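Long-range contact in glycerol dehydrogenase (Bacillus coagulans, PDB 6CSJ), which probably oxidises glycerol and related polyols with NAD+, and in this double-mutant form has acquired D-lactate dehydrogenase activity: residues 203-217 / 229-241. The protein carries 2 engineered substitutions. Residues are numbered along the deposited sequence; the frame is centred on the assembly and turned at random.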
# COMPACT_ATOMS: atom_id res chain seq x y z
N ALA A 203 -11.08 9.03 -0.06
CA ALA A 203 -9.75 9.58 -0.33
C ALA A 203 -9.49 10.89 0.45
O ALA A 203 -8.41 11.10 1.00
CB ALA A 203 -9.58 9.81 -1.82
N LYS A 204 -10.50 11.76 0.47
CA LYS A 204 -10.43 13.04 1.21
C LYS A 204 -10.31 12.79 2.72
O LYS A 204 -9.45 13.38 3.39
CB LYS A 204 -11.66 13.91 0.83
CG LYS A 204 -11.86 15.23 1.57
CD LYS A 204 -10.70 16.19 1.43
CE LYS A 204 -10.91 17.48 2.22
NZ LYS A 204 -9.59 18.13 2.48
N LEU A 205 -11.14 11.89 3.25
CA LEU A 205 -11.03 11.51 4.66
C LEU A 205 -9.66 10.91 4.99
O LEU A 205 -9.12 11.15 6.06
CB LEU A 205 -12.13 10.53 5.05
CG LEU A 205 -12.17 10.07 6.52
CD1 LEU A 205 -12.51 11.21 7.47
CD2 LEU A 205 -13.15 8.92 6.65
N CYS A 206 -9.10 10.15 4.05
CA CYS A 206 -7.76 9.59 4.20
C CYS A 206 -6.75 10.70 4.47
O CYS A 206 -6.06 10.66 5.48
CB CYS A 206 -7.36 8.76 2.97
SG CYS A 206 -5.69 8.05 3.08
N TYR A 207 -6.70 11.69 3.58
CA TYR A 207 -5.80 12.85 3.71
C TYR A 207 -6.00 13.60 5.03
O TYR A 207 -5.04 13.84 5.77
CB TYR A 207 -5.97 13.83 2.53
CG TYR A 207 -5.08 15.06 2.67
CD1 TYR A 207 -3.70 14.98 2.48
CD2 TYR A 207 -5.62 16.29 3.08
CE1 TYR A 207 -2.89 16.08 2.63
CE2 TYR A 207 -4.81 17.41 3.24
CZ TYR A 207 -3.45 17.30 3.02
OH TYR A 207 -2.66 18.40 3.19
N ASP A 208 -7.24 13.97 5.31
CA ASP A 208 -7.59 14.67 6.55
C ASP A 208 -7.16 13.92 7.81
O ASP A 208 -6.70 14.55 8.77
CB ASP A 208 -9.10 14.92 6.63
CG ASP A 208 -9.60 15.92 5.61
OD1 ASP A 208 -8.79 16.62 4.98
OD2 ASP A 208 -10.83 16.01 5.42
N THR A 209 -7.31 12.60 7.79
CA THR A 209 -6.91 11.75 8.92
C THR A 209 -5.39 11.76 9.11
O THR A 209 -4.92 11.81 10.24
CB THR A 209 -7.43 10.29 8.76
OG1 THR A 209 -8.85 10.29 8.59
CG2 THR A 209 -7.09 9.46 9.98
N GLN A 210 -4.62 11.75 8.02
CA GLN A 210 -3.16 11.85 8.13
C GLN A 210 -2.75 13.15 8.81
O GLN A 210 -1.95 13.12 9.76
CB GLN A 210 -2.47 11.74 6.76
CG GLN A 210 -2.70 10.45 6.00
CD GLN A 210 -2.30 9.20 6.77
OE1 GLN A 210 -1.31 9.21 7.52
NE2 GLN A 210 -3.06 8.11 6.59
N ILE A 211 -3.32 14.27 8.36
CA ILE A 211 -2.97 15.60 8.89
C ILE A 211 -3.34 15.71 10.39
O ILE A 211 -2.52 16.12 11.20
CB ILE A 211 -3.64 16.75 8.06
CG1 ILE A 211 -3.18 16.74 6.60
CG2 ILE A 211 -3.38 18.13 8.68
CD1 ILE A 211 -1.68 16.71 6.38
N LEU A 212 -4.56 15.30 10.74
CA LEU A 212 -5.03 15.39 12.13
C LEU A 212 -4.40 14.38 13.10
O LEU A 212 -4.19 14.71 14.27
CB LEU A 212 -6.57 15.26 12.17
CG LEU A 212 -7.36 16.40 11.48
CD1 LEU A 212 -8.84 16.06 11.32
CD2 LEU A 212 -7.20 17.72 12.24
N GLU A 213 -4.11 13.17 12.61
CA GLU A 213 -3.78 12.02 13.48
C GLU A 213 -2.37 11.45 13.36
O GLU A 213 -1.95 10.71 14.25
CB GLU A 213 -4.77 10.88 13.22
CG GLU A 213 -6.25 11.24 13.34
CD GLU A 213 -6.69 11.43 14.78
OE1 GLU A 213 -6.49 10.49 15.58
OE2 GLU A 213 -7.22 12.50 15.10
N GLY A 214 -1.65 11.76 12.28
CA GLY A 214 -0.38 11.09 12.00
C GLY A 214 0.67 11.20 13.09
O GLY A 214 1.29 10.20 13.47
N LEU A 215 0.85 12.42 13.59
CA LEU A 215 1.85 12.70 14.62
C LEU A 215 1.49 11.99 15.93
O LEU A 215 2.33 11.32 16.52
CB LEU A 215 2.00 14.22 14.86
CG LEU A 215 2.96 14.64 15.99
CD1 LEU A 215 4.38 14.16 15.73
CD2 LEU A 215 2.92 16.14 16.23
N LYS A 216 0.23 12.13 16.37
CA LYS A 216 -0.24 11.44 17.57
C LYS A 216 -0.06 9.93 17.48
O LYS A 216 0.30 9.28 18.47
CB LYS A 216 -1.72 11.75 17.83
CG LYS A 216 -2.01 13.15 18.32
CD LYS A 216 -3.46 13.29 18.75
CE LYS A 216 -4.42 13.40 17.57
NZ LYS A 216 -5.83 13.25 17.99
N ALA A 217 -0.33 9.38 16.29
CA ALA A 217 -0.15 7.96 16.03
C ALA A 217 1.32 7.58 16.05
O ALA A 217 1.66 6.58 16.65
CB ALA A 217 -0.77 7.58 14.70
N ALA A 229 -5.55 6.96 18.02
CA ALA A 229 -4.88 7.62 16.90
C ALA A 229 -4.23 6.60 15.99
O ALA A 229 -4.30 6.72 14.77
CB ALA A 229 -3.85 8.62 17.40
N VAL A 230 -3.60 5.59 16.59
CA VAL A 230 -2.99 4.50 15.83
C VAL A 230 -4.08 3.71 15.10
O VAL A 230 -3.91 3.38 13.93
CB VAL A 230 -2.12 3.58 16.71
CG1 VAL A 230 -1.58 2.40 15.90
CG2 VAL A 230 -0.96 4.38 17.27
N GLU A 231 -5.20 3.44 15.77
CA GLU A 231 -6.36 2.79 15.15
C GLU A 231 -6.85 3.55 13.91
O GLU A 231 -7.07 2.94 12.87
CB GLU A 231 -7.52 2.60 16.14
CG GLU A 231 -7.24 1.61 17.29
CD GLU A 231 -7.38 0.13 16.93
OE1 GLU A 231 -8.06 -0.21 15.94
OE2 GLU A 231 -6.81 -0.70 17.68
N LYS A 232 -6.99 4.87 14.02
CA LYS A 232 -7.49 5.66 12.89
C LYS A 232 -6.51 5.69 11.71
O LYS A 232 -6.94 5.67 10.56
CB LYS A 232 -7.83 7.08 13.32
CG LYS A 232 -9.13 7.18 14.09
CD LYS A 232 -9.39 8.62 14.49
CE LYS A 232 -10.61 8.77 15.37
NZ LYS A 232 -10.49 10.03 16.15
N ILE A 233 -5.21 5.77 12.02
CA ILE A 233 -4.17 5.77 11.00
C ILE A 233 -4.08 4.42 10.29
O ILE A 233 -3.90 4.38 9.08
CB ILE A 233 -2.80 6.20 11.59
CG1 ILE A 233 -2.76 7.72 11.78
CG2 ILE A 233 -1.62 5.73 10.75
CD1 ILE A 233 -2.89 8.56 10.51
N ILE A 234 -4.20 3.32 11.03
CA ILE A 234 -4.20 2.00 10.41
C ILE A 234 -5.38 1.86 9.44
O ILE A 234 -5.19 1.37 8.33
CB ILE A 234 -4.16 0.87 11.48
CG1 ILE A 234 -2.73 0.82 12.07
CG2 ILE A 234 -4.55 -0.47 10.87
CD1 ILE A 234 -2.56 -0.12 13.24
N GLU A 235 -6.56 2.32 9.84
CA GLU A 235 -7.73 2.33 8.95
C GLU A 235 -7.45 3.22 7.72
O GLU A 235 -7.73 2.81 6.58
CB GLU A 235 -8.99 2.80 9.68
CG GLU A 235 -10.26 2.67 8.83
CD GLU A 235 -11.50 3.33 9.39
OE1 GLU A 235 -11.62 3.52 10.63
OE2 GLU A 235 -12.38 3.65 8.56
N ALA A 236 -6.91 4.42 7.94
CA ALA A 236 -6.60 5.34 6.84
C ALA A 236 -5.54 4.81 5.87
O ALA A 236 -5.71 4.90 4.65
CB ALA A 236 -6.18 6.70 7.40
N ASN A 237 -4.46 4.26 6.42
CA ASN A 237 -3.38 3.65 5.64
C ASN A 237 -3.83 2.45 4.80
O ASN A 237 -3.19 2.14 3.79
CB ASN A 237 -2.24 3.19 6.55
CG ASN A 237 -1.41 4.35 7.08
OD1 ASN A 237 -1.75 5.52 6.90
ND2 ASN A 237 -0.29 4.03 7.75
N THR A 238 -4.90 1.77 5.21
CA THR A 238 -5.30 0.51 4.61
C THR A 238 -6.63 0.60 3.87
O THR A 238 -6.67 0.49 2.65
CB THR A 238 -5.34 -0.60 5.68
OG1 THR A 238 -4.12 -0.55 6.44
CG2 THR A 238 -5.45 -1.98 5.03
N TYR A 239 -7.73 0.81 4.58
CA TYR A 239 -9.02 0.83 3.91
C TYR A 239 -9.22 2.12 3.11
O TYR A 239 -9.42 2.06 1.90
CB TYR A 239 -10.18 0.64 4.88
CG TYR A 239 -11.49 0.37 4.17
CD1 TYR A 239 -11.78 -0.90 3.70
CD2 TYR A 239 -12.44 1.37 3.96
CE1 TYR A 239 -12.95 -1.19 3.01
CE2 TYR A 239 -13.64 1.08 3.29
CZ TYR A 239 -13.87 -0.21 2.82
OH TYR A 239 -15.03 -0.54 2.15
N LEU A 240 -9.14 3.26 3.78
CA LEU A 240 -9.44 4.56 3.16
C LEU A 240 -8.53 4.82 1.95
O LEU A 240 -9.02 5.18 0.87
CB LEU A 240 -9.28 5.71 4.15
CG LEU A 240 -10.05 5.70 5.46
CD1 LEU A 240 -9.81 7.00 6.24
CD2 LEU A 240 -11.53 5.48 5.21
N SER A 241 -7.23 4.65 2.15
CA SER A 241 -6.24 4.82 1.09
C SER A 241 -6.36 3.73 0.01
O SER A 241 -6.13 4.00 -1.17
CB SER A 241 -4.83 4.81 1.67
OG SER A 241 -3.86 4.98 0.65
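The carboxamides of Q210 and N237 meet with their planes only 19° apart, although the two side chains cross almost at right angles. N237 OD1 takes the bond from Q210 NE2 (2.9 Å) nearly head-on to its carbonyl, but lies tilted out of the Q210 amide plane, so the bond is bent at the hydrogen (143°). N237 ND2, the other polar atom of that amide, is hydrogen-bonded to A118 O. This pair illustrates how a polar link is built between two consecutive helices, 197-221 and 228-248, of the all-helical domain of iron-containing alcohol dehydrogenases; the axes of segments 203-217 and 229-241 come within 8.3 Å, their N-to-C directions 125° apart. Q210 OE1 is buried without a polar partner and rests against I233 CD1 at 3.4 Å, while A172 of helix 162-173 touches both amide side chains. A leucine at Q210 would probably leave N237 OD1 without its donor and the N237 amide less firmly fixed.

Around this link the packing is knobs-into-holes. I233 fits among T209, Q210, G214 and A217, its CG1 3.5 Å from A217 CB. Toward the start of 203-217, L240 CB meets C206 CB at 3.8 Å. T209 is the reciprocal knob, seated among K232, I233, A236 and L240: CG2, anti to its own amide nitrogen, lies 3.9 Å from A236 CB, and the same rotation returns OG1 to L205 O at 2.7 Å, on the opposite carbonyl face from T209 N.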